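Local coordinates for lysine cyclodeaminase (Streptomyces pristinaespiralis, PDB 5YU3), which catalyses the NAD-dependent cyclisation of L-lysine to L-pipecolic acid with loss of ammonia, and also recognises L-ornithine and L-2,4-diaminobutyric acid, at residues E63-R68 against K77-S82; L167-D172 against V190-P195; G239-P244 against E264-Q269. One frame throughout, in Å; residues are numbered along the deposited sequence.

Contact 1: residues E63-R68 against K77-S82; sequences EWMPHR and KTVGYS. With PRO (proline), chain G; NAD (nicotinamide-adenine-dinucleotide), chain F.
Strands 63-68 and 77-81 run antiparallel, their axes 4.8 Å apart at closest, with Glu63-Val79 and Met65-Lys77 as hydrogen-bonded pairs flanking the non-hydrogen-bonded pair Trp64-Thr78. Glu63 N gives Val79 O a nearly straight bond of 2.8 Å (166° at the hydrogen), whereas Lys77 N meets Met65 O from above the carbonyl plane. Glu63, Met65, Lys77 and Val79 share one face and form a wall of the pocket for bound proline. Lys77 leaves its backbone extended (chi1 -178°, CG trans to N) and then bends at chi3, so that CE passes Met65 SD and NZ meets proline O in a 2.6 Å hydrogen bond; Asp308 forms a salt bridge with the same NZ. Met65 SD rests 3.9 Å from Val79 CG1, and Met65 CE reaches proline OXT at 3.5 Å. Glu63 OE1 lies 3.4 Å from proline CG, while OE2 pairs with Arg49. On the other face, Trp64 meets Trp64 of the second subunit and Thr78 OG1 bonds to Thr97. This beta hairpin lies inside a mixed sheet, between strands 50-54 and 94-102, and helix 305-321 packs against Met65.

Contact 2: residues L167-D172 against V190-P195; sequences LVWDTD and VEIAEP. With NAD (nicotinamide-adenine-dinucleotide), chain F.
Glu194 and Pro195 cover one and the same face of the Trp169 indole. Pro195 CD sits 3.6 Å from the centroid of the five-membered ring, 9° off its normal, and Glu194 CG lies 4.0 Å from that of the six-membered ring; both are CH-pi contacts. Glu194 runs alongside the indole in the same direction, with its carboxylate plane turned 60° from the rings. Trp169 CG is anti to the backbone N (chi1 -173°), which swings the rings across to these residues at the start of helix 195-201. Ile192 crosses the indole at about a right angle, its CG2 3.9 Å from Trp169 CE3. With an alanine in place of Trp169, Pro195 and the Glu194 methylene would probably lose the surface they rest on, and Arg176 its cation-pi partner. Next to the ring, the strands run parallel: Val168 N bonds to Glu191 O and Ala193 N to Val168 O, both at 2.9 Å. Leu167 CD2 lies alongside Glu191, whose carboxylate pairs with Arg197. Past the strand, Asp170 OD1 closes an Asx turn with Asp172 N and takes a 2.6 Å bond from NAD O2B, while OD2 takes one of 2.7 Å from O3B. An acid just past this Rossmann strand, gripping both adenosine ribose hydroxyls, is consistent with NAD rather than NADP as cofactor, since a 2'-phosphate would probably be repelled by its charge.

Contact 3: residues G239-P244 against E264-Q269; sequences GKTELP and EGECQQ
Glu266 OE2 is gripped by Glu242 N at 2.6 Å, on the syn lone pair, and by a water at 2.6 Å that also stands 2.8 Å from Glu242 OE1. The other oxygen, OE1, is met by Leu243 N at 3.0 Å from above the carboxylate plane, so two successive backbone amides hold one carboxylate and fix its rotation. The contact joins two loops of the Rossmann domain: 239-244, which leads into helix 245-250, and 264-269, which leaves helix 258-264 and turns through a 3-10 segment. CG of Glu266 is anti to the carbonyl carbon (chi1 -68°) and the chain bends at chi2, bringing its acid up to the loop beside Leu243 CB. The bonds to the amides would offset its burial, and probably also the neighbouring charge of Glu242, which itself bonds to Thr207 and Thr209. The backbone N atoms of Glu266 and Cys267 bond to the carboxylate of Asp300, a residue of the sodium site, which ties this turn to the metal. Gln269 NE2 bonds to Leu243 O at 2.9 Å, with that oxygen in the plane of the Gln269 amide, while Thr241 CG2 packs against both glutamines. Gln268 grips the start of the loop from both ends of its amide: OE1 receives Gly239 N at 2.8 Å on a lone pair in the carbonyl plane, and NE2 reaches Lys240 O at 3.1 Å. The same NE2 turns back to Gly265 O, which Gln268 N approaches from the opposite face of the carbonyl.

How the contacts relate
The three contacts are spread around NAD and the proline pocket. Contacts 1 and 2, with centres 30 Å apart and nearest atoms about 11 Å apart, serve different ends of the cofactor: Tyr81 lies by the nicotinamide ribose, residues 170-172 by the adenosine. Contact 3 stays about 9 Å from contact 2 at the nearest atoms but touches contact 1 twice. Tyr81 OH packs 3.9 Å from Lys240 NZ. That lysine also reaches O3D of the same nicotinamide ribose in a weak hydrogen bond. Glu63 OE2 and Glu264 OE1 come within 3.8 Å, and Arg49 of the proline pocket forms salt bridges with both, linking the hairpin of contact 1 to the end of helix 258-264.

Contact 1: residues E63-R68 against K77-S82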
loop_
_atom_site.group_PDB
_atom_site.type_symbol
_atom_site.label_atom_id
_atom_site.label_comp_id
_atom_site.label_asym_id
_atom_site.label_seq_id
_atom_site.Cartn_x
_atom_site.Cartn_y
_atom_site.Cartn_z
ATOM N N GLU A 63 -5.991 -4.545 3.474
ATOM C CA GLU A 63 -5.444 -4.789 2.147
ATOM C C GLU A 63 -4.952 -3.510 1.487
ATOM O O GLU A 63 -5.409 -2.403 1.786
ATOM C CB GLU A 63 -6.484 -5.465 1.241
ATOM C CG GLU A 63 -6.892 -6.841 1.747
ATOM C CD GLU A 63 -8.038 -7.450 0.958
ATOM O OE1 GLU A 63 -9.084 -6.792 0.804
ATOM O OE2 GLU A 63 -7.892 -8.590 0.482
ATOM N N TRP A 64 -4.022 -3.700 0.548
ATOM C CA TRP A 64 -3.522 -2.651 -0.325
ATOM C C TRP A 64 -3.826 -3.039 -1.765
ATOM O O TRP A 64 -3.642 -4.195 -2.160
ATOM C CB TRP A 64 -2.012 -2.424 -0.119
ATOM C CG TRP A 64 -1.194 -3.692 -0.083
ATOM C CD1 TRP A 64 -0.604 -4.315 -1.148
ATOM C CD2 TRP A 64 -0.884 -4.487 1.067
ATOM N NE1 TRP A 64 0.056 -5.448 -0.731
ATOM C CE2 TRP A 64 -0.091 -5.571 0.625
ATOM C CE3 TRP A 64 -1.190 -4.385 2.433
ATOM C CZ2 TRP A 64 0.387 -6.558 1.494
ATOM C CZ3 TRP A 64 -0.695 -5.370 3.300
ATOM C CH2 TRP A 64 0.078 -6.436 2.820
ATOM N N MET A 65 -4.316 -2.072 -2.541
ATOM C CA MET A 65 -4.820 -2.298 -3.895
ATOM C C MET A 65 -4.264 -1.224 -4.824
ATOM O O MET A 65 -4.836 -0.128 -4.942
ATOM C CB MET A 65 -6.351 -2.303 -3.911
ATOM C CG MET A 65 -6.950 -3.260 -2.892
ATOM S SD MET A 65 -8.747 -3.200 -2.733
ATOM C CE MET A 65 -9.281 -3.410 -4.435
ATOM N N PRO A 66 -3.156 -1.504 -5.513
ATOM C CA PRO A 66 -2.594 -0.544 -6.464
ATOM C C PRO A 66 -3.116 -0.703 -7.883
ATOM O O PRO A 66 -3.451 -1.798 -8.341
ATOM C CB PRO A 66 -1.094 -0.863 -6.408
ATOM C CG PRO A 66 -1.128 -2.434 -6.065
ATOM C CD PRO A 66 -2.155 -2.619 -5.273
ATOM N N HIS A 67 -3.185 0.428 -8.586
ATOM C CA HIS A 67 -3.430 0.421 -10.022
ATOM C C HIS A 67 -2.647 1.545 -10.683
ATOM O O HIS A 67 -2.765 2.707 -10.282
ATOM C CB HIS A 67 -4.913 0.575 -10.372
ATOM C CG HIS A 67 -5.168 0.522 -11.848
ATOM N ND1 HIS A 67 -5.345 -0.665 -12.523
ATOM C CD2 HIS A 67 -5.220 1.500 -12.783
ATOM C CE1 HIS A 67 -5.514 -0.417 -13.808
ATOM N NE2 HIS A 67 -5.437 0.890 -13.995
ATOM N N ARG A 68 -1.893 1.209 -11.724
ATOM C CA ARG A 68 -1.029 2.173 -12.389
ATOM C C ARG A 68 -1.574 2.507 -13.771
ATOM O O ARG A 68 -1.931 1.608 -14.543
ATOM C CB ARG A 68 0.405 1.640 -12.499
ATOM C CG ARG A 68 1.333 2.568 -13.299
ATOM C CD ARG A 68 2.814 2.235 -13.086
ATOM N NE ARG A 68 3.659 3.116 -13.892
ATOM C CZ ARG A 68 4.252 2.757 -15.029
ATOM N NH1 ARG A 68 4.115 1.518 -15.501
ATOM N NH2 ARG A 68 4.982 3.640 -15.701
ATOM N N LYS A 77 -5.529 2.094 -3.044
ATOM C CA LYS A 77 -6.523 2.052 -1.986
ATOM C C LYS A 77 -6.025 1.168 -0.855
ATOM O O LYS A 77 -5.527 0.056 -1.087
ATOM C CB LYS A 77 -7.893 1.570 -2.472
ATOM C CG LYS A 77 -8.906 1.594 -1.311
ATOM C CD LYS A 77 -10.361 1.459 -1.763
ATOM C CE LYS A 77 -10.787 -0.004 -1.804
ATOM N NZ LYS A 77 -12.144 -0.154 -2.387
ATOM N N THR A 78 -6.128 1.687 0.363
ATOM C CA THR A 78 -5.850 0.947 1.580
ATOM C C THR A 78 -7.179 0.783 2.295
ATOM O O THR A 78 -7.893 1.771 2.508
ATOM C CB THR A 78 -4.844 1.688 2.466
ATOM O OG1 THR A 78 -5.207 3.075 2.529
ATOM C CG2 THR A 78 -3.438 1.574 1.893
ATOM N N VAL A 79 -7.531 -0.449 2.634
ATOM C CA VAL A 79 -8.889 -0.695 3.103
ATOM C C VAL A 79 -8.893 -1.881 4.055
ATOM O O VAL A 79 -8.283 -2.922 3.783
ATOM C CB VAL A 79 -9.847 -0.909 1.914
ATOM C CG1 VAL A 79 -9.322 -2.014 0.980
ATOM C CG2 VAL A 79 -11.250 -1.224 2.416
ATOM N N GLY A 80 -9.582 -1.718 5.181
ATOM C CA GLY A 80 -9.762 -2.796 6.131
ATOM C C GLY A 80 -11.144 -3.417 6.032
ATOM O O GLY A 80 -12.123 -2.751 5.701
ATOM N N TYR A 81 -11.201 -4.716 6.313
ATOM C CA TYR A 81 -12.445 -5.448 6.544
ATOM C C TYR A 81 -12.395 -5.894 7.997
ATOM O O TYR A 81 -11.538 -6.704 8.368
ATOM C CB TYR A 81 -12.573 -6.638 5.594
ATOM C CG TYR A 81 -13.584 -7.683 6.022
ATOM C CD1 TYR A 81 -14.947 -7.478 5.834
ATOM C CD2 TYR A 81 -13.171 -8.883 6.591
ATOM C CE1 TYR A 81 -15.886 -8.449 6.214
ATOM C CE2 TYR A 81 -14.099 -9.865 6.965
ATOM C CZ TYR A 81 -15.456 -9.636 6.777
ATOM O OH TYR A 81 -16.389 -10.599 7.141
ATOM N N SER A 82 -13.268 -5.325 8.829
ATOM C CA SER A 82 -13.244 -5.549 10.276
ATOM C C SER A 82 -14.685 -5.722 10.724
ATOM O O SER A 82 -15.338 -4.768 11.169
ATOM C CB SER A 82 -12.558 -4.390 11.010
ATOM O OG SER A 82 -11.298 -4.081 10.409
HETATM N N PRO G . -12.743 -6.227 -1.007
HETATM C CA PRO G . -12.938 -4.723 -0.654
HETATM C C PRO G . -12.510 -3.826 -1.849
HETATM O O PRO G . -12.317 -2.638 -1.530
HETATM C CB PRO G . -12.210 -4.571 0.387
HETATM C CG PRO G . -12.393 -5.970 1.175
HETATM C CD PRO G . -12.921 -6.806 0.339
HETATM O OXT PRO G . -12.406 -4.233 -3.060
HETATM P PA NAD F . -21.314 -5.009 6.915
HETATM O O1A NAD F . -20.691 -5.480 8.192
HETATM O O2A NAD F . -21.841 -3.592 6.810
HETATM O O5B NAD F . -22.569 -5.962 6.589
HETATM C C5B NAD F . -22.390 -7.382 6.519
HETATM C C4B NAD F . -23.699 -8.002 6.985
HETATM O O4B NAD F . -23.652 -9.415 6.773
HETATM C C3B NAD F . -23.918 -7.805 8.488
HETATM O O3B NAD F . -25.150 -7.087 8.719
HETATM C C2B NAD F . -23.991 -9.221 9.035
HETATM O O2B NAD F . -24.930 -9.386 10.095
HETATM C C1B NAD F . -24.425 -10.001 7.815
HETATM N N9A NAD F . -24.163 -11.456 7.829
HETATM C C8A NAD F . -23.107 -12.118 8.354
HETATM N N7A NAD F . -23.235 -13.466 8.133
HETATM C C5A NAD F . -24.391 -13.650 7.452
HETATM C C6A NAD F . -25.147 -14.790 6.901
HETATM N N6A NAD F . -24.682 -16.056 7.019
HETATM N N1A NAD F . -26.302 -14.522 6.251
HETATM C C2A NAD F . -26.802 -13.281 6.107
HETATM N N3A NAD F . -26.178 -12.196 6.595
HETATM C C4A NAD F . -24.994 -12.323 7.257
HETATM O O3 NAD F . -20.224 -5.262 5.736
HETATM P PN NAD F . -20.305 -4.768 4.217
HETATM O O1N NAD F . -21.750 -4.805 3.774
HETATM O O2N NAD F . -19.504 -3.489 4.099
HETATM O O5D NAD F . -19.460 -5.906 3.447
HETATM C C5D NAD F . -20.031 -7.196 3.221
HETATM C C4D NAD F . -19.052 -8.031 2.396
HETATM O O4D NAD F . -18.775 -7.376 1.159
HETATM C C3D NAD F . -17.711 -8.188 3.093
HETATM O O3D NAD F . -17.202 -9.512 2.819
HETATM C C2D NAD F . -16.830 -7.186 2.379
HETATM O O2D NAD F . -15.431 -7.474 2.506
HETATM C C1D NAD F . -17.359 -7.339 0.968
HETATM N N1N NAD F . -17.017 -6.255 0.055
HETATM C C2N NAD F . -16.834 -6.564 -1.236
HETATM C C3N NAD F . -16.503 -5.587 -2.165
HETATM C C7N NAD F . -16.327 -5.982 -3.593
HETATM O O7N NAD F . -15.819 -5.210 -4.382
HETATM N N7N NAD F . -16.787 -7.183 -3.983
HETATM C C4N NAD F . -16.395 -4.253 -1.760
HETATM C C5N NAD F . -16.622 -3.962 -0.416
HETATM C C6N NAD F . -16.943 -4.982 0.482
#

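Contact 2: residues L167-D172 against V190-P195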
loop_
_atom_site.group_PDB
_atom_site.type_symbol
_atom_site.label_atom_id
_atom_site.label_comp_id
_atom_site.label_asym_id
_atom_site.label_seq_id
_atom_site.Cartn_x
_atom_site.Cartn_y
_atom_site.Cartn_z
ATOM N N LEU A 167 -36.660 -8.383 -1.301
ATOM C CA LEU A 167 -36.804 -9.377 -0.242
ATOM C C LEU A 167 -35.439 -9.565 0.409
ATOM O O LEU A 167 -34.473 -9.895 -0.286
ATOM C CB LEU A 167 -37.300 -10.702 -0.819
ATOM C CG LEU A 167 -38.602 -10.710 -1.627
ATOM C CD1 LEU A 167 -38.879 -12.116 -2.150
ATOM C CD2 LEU A 167 -39.768 -10.218 -0.776
ATOM N N VAL A 168 -35.346 -9.338 1.724
ATOM C CA VAL A 168 -34.038 -9.165 2.352
ATOM C C VAL A 168 -33.896 -10.021 3.605
ATOM O O VAL A 168 -34.858 -10.264 4.343
ATOM C CB VAL A 168 -33.759 -7.669 2.672
ATOM C CG1 VAL A 168 -34.048 -6.812 1.463
ATOM C CG2 VAL A 168 -34.575 -7.191 3.864
ATOM N N TRP A 169 -32.667 -10.486 3.842
ATOM C CA TRP A 169 -32.355 -11.274 5.020
ATOM C C TRP A 169 -30.988 -10.884 5.561
ATOM O O TRP A 169 -30.079 -10.547 4.798
ATOM C CB TRP A 169 -32.365 -12.783 4.720
ATOM C CG TRP A 169 -32.220 -13.613 5.943
ATOM C CD1 TRP A 169 -31.137 -14.363 6.312
ATOM C CD2 TRP A 169 -33.196 -13.786 6.974
ATOM N NE1 TRP A 169 -31.381 -14.993 7.506
ATOM C CE2 TRP A 169 -32.637 -14.651 7.937
ATOM C CE3 TRP A 169 -34.488 -13.291 7.177
ATOM C CZ2 TRP A 169 -33.331 -15.041 9.082
ATOM C CZ3 TRP A 169 -35.171 -13.670 8.319
ATOM C CH2 TRP A 169 -34.591 -14.536 9.256
ATOM N N ASP A 170 -30.870 -10.924 6.884
ATOM C CA ASP A 170 -29.611 -10.819 7.604
ATOM C C ASP A 170 -29.705 -11.750 8.802
ATOM O O ASP A 170 -30.796 -11.974 9.334
ATOM C CB ASP A 170 -29.352 -9.366 8.051
ATOM C CG ASP A 170 -27.886 -9.079 8.361
ATOM O OD1 ASP A 170 -27.388 -9.554 9.405
ATOM O OD2 ASP A 170 -27.251 -8.324 7.578
ATOM N N THR A 171 -28.562 -12.301 9.231
ATOM C CA THR A 171 -28.588 -13.166 10.408
ATOM C C THR A 171 -28.728 -12.372 11.697
ATOM O O THR A 171 -29.058 -12.951 12.739
ATOM C CB THR A 171 -27.331 -14.038 10.469
ATOM O OG1 THR A 171 -26.182 -13.235 10.191
ATOM C CG2 THR A 171 -27.423 -15.162 9.439
ATOM N N ASP A 172 -28.493 -11.065 11.644
ATOM C CA ASP A 172 -28.685 -10.182 12.782
ATOM C C ASP A 172 -30.065 -9.559 12.653
ATOM O O ASP A 172 -30.300 -8.805 11.697
ATOM C CB ASP A 172 -27.606 -9.099 12.805
ATOM C CG ASP A 172 -27.614 -8.284 14.090
ATOM O OD1 ASP A 172 -28.708 -7.962 14.591
ATOM O OD2 ASP A 172 -26.524 -7.963 14.601
ATOM N N VAL A 190 -39.396 -2.815 0.773
ATOM C CA VAL A 190 -38.535 -3.807 1.405
ATOM C C VAL A 190 -39.393 -4.732 2.250
ATOM O O VAL A 190 -40.242 -4.270 3.022
ATOM C CB VAL A 190 -37.448 -3.134 2.258
ATOM C CG1 VAL A 190 -36.786 -4.145 3.195
ATOM C CG2 VAL A 190 -36.432 -2.453 1.355
ATOM N N GLU A 191 -39.156 -6.031 2.119
ATOM C CA GLU A 191 -39.842 -7.053 2.897
ATOM C C GLU A 191 -38.802 -8.037 3.403
ATOM O O GLU A 191 -37.974 -8.516 2.620
ATOM C CB GLU A 191 -40.896 -7.765 2.038
ATOM C CG GLU A 191 -41.530 -8.970 2.683
ATOM C CD GLU A 191 -42.602 -9.596 1.804
ATOM O OE1 GLU A 191 -43.250 -10.556 2.266
ATOM O OE2 GLU A 191 -42.792 -9.134 0.654
ATOM N N ILE A 192 -38.810 -8.303 4.707
ATOM C CA ILE A 192 -37.911 -9.309 5.257
ATOM C C ILE A 192 -38.409 -10.689 4.850
ATOM O O ILE A 192 -39.616 -10.975 4.899
ATOM C CB ILE A 192 -37.816 -9.168 6.787
ATOM C CG1 ILE A 192 -37.190 -7.816 7.144
ATOM C CG2 ILE A 192 -37.013 -10.322 7.387
ATOM C CD1 ILE A 192 -37.258 -7.470 8.622
ATOM N N ALA A 193 -37.485 -11.545 4.414
ATOM C CA ALA A 193 -37.844 -12.868 3.921
ATOM C C ALA A 193 -36.673 -13.810 4.139
ATOM O O ALA A 193 -35.509 -13.413 3.994
ATOM C CB ALA A 193 -38.238 -12.821 2.437
ATOM N N GLU A 194 -36.980 -15.054 4.501
ATOM C CA GLU A 194 -35.927 -16.007 4.777
ATOM C C GLU A 194 -35.223 -16.407 3.480
ATOM O O GLU A 194 -35.788 -16.289 2.391
ATOM C CB GLU A 194 -36.491 -17.226 5.506
ATOM C CG GLU A 194 -36.353 -17.064 7.019
ATOM C CD GLU A 194 -37.147 -18.069 7.811
ATOM O OE1 GLU A 194 -37.085 -19.271 7.484
ATOM O OE2 GLU A 194 -37.840 -17.646 8.760
ATOM N N PRO A 195 -33.967 -16.856 3.577
ATOM C CA PRO A 195 -33.188 -17.114 2.351
ATOM C C PRO A 195 -33.851 -18.064 1.372
ATOM O O PRO A 195 -33.736 -17.864 0.158
ATOM C CB PRO A 195 -31.870 -17.667 2.894
ATOM C CG PRO A 195 -31.840 -17.137 4.411
ATOM C CD PRO A 195 -33.083 -16.983 4.791
HETATM P PA NAD F . -21.314 -5.009 6.915
HETATM O O1A NAD F . -20.691 -5.480 8.192
HETATM O O2A NAD F . -21.841 -3.592 6.810
HETATM O O5B NAD F . -22.569 -5.962 6.589
HETATM C C5B NAD F . -22.390 -7.382 6.519
HETATM C C4B NAD F . -23.699 -8.002 6.985
HETATM O O4B NAD F . -23.652 -9.415 6.773
HETATM C C3B NAD F . -23.918 -7.805 8.488
HETATM O O3B NAD F . -25.150 -7.087 8.719
HETATM C C2B NAD F . -23.991 -9.221 9.035
HETATM O O2B NAD F . -24.930 -9.386 10.095
HETATM C C1B NAD F . -24.425 -10.001 7.815
HETATM N N9A NAD F . -24.163 -11.456 7.829
HETATM C C8A NAD F . -23.107 -12.118 8.354
HETATM N N7A NAD F . -23.235 -13.466 8.133
HETATM C C5A NAD F . -24.391 -13.650 7.452
HETATM C C6A NAD F . -25.147 -14.790 6.901
HETATM N N6A NAD F . -24.682 -16.056 7.019
HETATM N N1A NAD F . -26.302 -14.522 6.251
HETATM C C2A NAD F . -26.802 -13.281 6.107
HETATM N N3A NAD F . -26.178 -12.196 6.595
HETATM C C4A NAD F . -24.994 -12.323 7.257
HETATM O O3 NAD F . -20.224 -5.262 5.736
HETATM P PN NAD F . -20.305 -4.768 4.217
HETATM O O1N NAD F . -21.750 -4.805 3.774
HETATM O O2N NAD F . -19.504 -3.489 4.099
HETATM O O5D NAD F . -19.460 -5.906 3.447
HETATM C C5D NAD F . -20.031 -7.196 3.221
HETATM C C4D NAD F . -19.052 -8.031 2.396
HETATM O O4D NAD F . -18.775 -7.376 1.159
HETATM C C3D NAD F . -17.711 -8.188 3.093
HETATM O O3D NAD F . -17.202 -9.512 2.819
HETATM C C2D NAD F . -16.830 -7.186 2.379
HETATM O O2D NAD F . -15.431 -7.474 2.506
HETATM C C1D NAD F . -17.359 -7.339 0.968
HETATM N N1N NAD F . -17.017 -6.255 0.055
HETATM C C2N NAD F . -16.834 -6.564 -1.236
HETATM C C3N NAD F . -16.503 -5.587 -2.165
HETATM C C7N NAD F . -16.327 -5.982 -3.593
HETATM O O7N NAD F . -15.819 -5.210 -4.382
HETATM N N7N NAD F . -16.787 -7.183 -3.983
HETATM C C4N NAD F . -16.395 -4.253 -1.760
HETATM C C5N NAD F . -16.622 -3.962 -0.416
HETATM C C6N NAD F . -16.943 -4.982 0.482
#

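Contact 3: residues G239-P244 against E264-Q269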
loop_
_atom_site.group_PDB
_atom_site.type_symbol
_atom_site.label_atom_id
_atom_site.label_comp_id
_atom_site.label_asym_id
_atom_site.label_seq_id
_atom_site.Cartn_x
_atom_site.Cartn_y
_atom_site.Cartn_z
ATOM N N GLY A 239 -11.032 -18.720 1.896
ATOM C CA GLY A 239 -11.898 -19.698 2.524
ATOM C C GLY A 239 -13.295 -19.192 2.834
ATOM O O GLY A 239 -14.139 -19.979 3.281
ATOM N N LYS A 240 -13.552 -17.906 2.626
ATOM C CA LYS A 240 -14.882 -17.332 2.789
ATOM C C LYS A 240 -15.601 -17.416 1.455
ATOM O O LYS A 240 -15.100 -16.910 0.445
ATOM C CB LYS A 240 -14.800 -15.877 3.260
ATOM C CG LYS A 240 -16.163 -15.185 3.401
ATOM C CD LYS A 240 -16.330 -14.034 2.411
ATOM C CE LYS A 240 -17.625 -13.247 2.687
ATOM N NZ LYS A 240 -17.622 -12.623 4.056
ATOM N N THR A 241 -16.755 -18.083 1.445
ATOM C CA THR A 241 -17.627 -18.123 0.283
ATOM C C THR A 241 -19.060 -17.923 0.747
ATOM O O THR A 241 -19.378 -18.057 1.935
ATOM C CB THR A 241 -17.520 -19.456 -0.472
ATOM O OG1 THR A 241 -17.819 -20.524 0.435
ATOM C CG2 THR A 241 -16.116 -19.654 -1.056
ATOM N N GLU A 242 -19.934 -17.617 -0.211
ATOM C CA GLU A 242 -21.332 -17.353 0.098
ATOM C C GLU A 242 -22.311 -18.253 -0.632
ATOM O O GLU A 242 -23.439 -18.416 -0.154
ATOM C CB GLU A 242 -21.681 -15.890 -0.228
ATOM C CG GLU A 242 -20.923 -14.903 0.652
ATOM C CD GLU A 242 -21.264 -13.457 0.347
ATOM O OE1 GLU A 242 -21.362 -13.092 -0.846
ATOM O OE2 GLU A 242 -21.425 -12.688 1.318
ATOM N N LEU A 243 -21.929 -18.835 -1.774
ATOM C CA LEU A 243 -22.924 -19.546 -2.560
ATOM C C LEU A 243 -22.722 -21.059 -2.468
ATOM O O LEU A 243 -21.610 -21.541 -2.219
ATOM C CB LEU A 243 -22.884 -19.141 -4.039
ATOM C CG LEU A 243 -23.156 -17.673 -4.374
ATOM C CD1 LEU A 243 -23.153 -17.457 -5.889
ATOM C CD2 LEU A 243 -24.494 -17.254 -3.781
ATOM N N PRO A 244 -23.776 -21.836 -2.673
ATOM C CA PRO A 244 -23.624 -23.293 -2.629
ATOM C C PRO A 244 -22.958 -23.810 -3.893
ATOM O O PRO A 244 -23.221 -23.331 -4.999
ATOM C CB PRO A 244 -25.064 -23.792 -2.493
ATOM C CG PRO A 244 -25.961 -22.541 -2.949
ATOM C CD PRO A 244 -25.220 -21.458 -2.883
ATOM N N GLU A 264 -10.021 -15.550 -3.852
ATOM C CA GLU A 264 -10.825 -14.937 -2.796
ATOM C C GLU A 264 -12.312 -14.823 -3.100
ATOM O O GLU A 264 -13.064 -14.372 -2.225
ATOM C CB GLU A 264 -10.309 -13.525 -2.473
ATOM C CG GLU A 264 -8.935 -13.479 -1.846
ATOM C CD GLU A 264 -8.237 -12.153 -2.110
ATOM O OE1 GLU A 264 -8.920 -11.102 -2.112
ATOM O OE2 GLU A 264 -7.008 -12.159 -2.309
ATOM N N GLY A 265 -12.759 -15.181 -4.304
ATOM C CA GLY A 265 -14.157 -15.105 -4.669
ATOM C C GLY A 265 -14.853 -16.455 -4.577
ATOM O O GLY A 265 -14.317 -17.431 -4.052
ATOM N N GLU A 266 -16.084 -16.499 -5.109
ATOM C CA GLU A 266 -16.791 -17.775 -5.219
ATOM C C GLU A 266 -16.005 -18.761 -6.068
ATOM O O GLU A 266 -16.150 -19.980 -5.902
ATOM C CB GLU A 266 -18.181 -17.582 -5.831
ATOM C CG GLU A 266 -19.168 -16.820 -4.966
ATOM C CD GLU A 266 -19.343 -17.460 -3.610
ATOM O OE1 GLU A 266 -19.474 -18.694 -3.556
ATOM O OE2 GLU A 266 -19.322 -16.738 -2.591
ATOM N N CYS A 267 -15.174 -18.257 -6.986
ATOM C CA CYS A 267 -14.414 -19.140 -7.864
ATOM C C CYS A 267 -13.376 -19.961 -7.111
ATOM O O CYS A 267 -12.795 -20.888 -7.697
ATOM C CB CYS A 267 -13.764 -18.313 -8.980
ATOM S SG CYS A 267 -14.966 -17.766 -10.223
ATOM N N GLN A 268 -13.146 -19.669 -5.825
ATOM C CA GLN A 268 -12.399 -20.598 -4.985
ATOM C C GLN A 268 -12.964 -22.003 -5.067
ATOM O O GLN A 268 -12.225 -22.977 -4.904
ATOM C CB GLN A 268 -12.446 -20.178 -3.521
ATOM C CG GLN A 268 -11.666 -18.964 -3.183
ATOM C CD GLN A 268 -11.945 -18.572 -1.766
ATOM O OE1 GLN A 268 -11.330 -19.099 -0.837
ATOM N NE2 GLN A 268 -12.917 -17.677 -1.580
ATOM N N GLN A 269 -14.275 -22.123 -5.283
ATOM C CA GLN A 269 -14.939 -23.421 -5.300
ATOM C C GLN A 269 -14.872 -24.106 -6.655
ATOM O O GLN A 269 -15.263 -25.273 -6.755
ATOM C CB GLN A 269 -16.417 -23.278 -4.908
ATOM C CG GLN A 269 -16.670 -22.521 -3.616
ATOM C CD GLN A 269 -18.083 -22.721 -3.105
ATOM O OE1 GLN A 269 -18.467 -23.832 -2.731
ATOM N NE2 GLN A 269 -18.870 -21.646 -3.088
HETATM O O HOH W 1 -19.382 -14.095 -2.552
#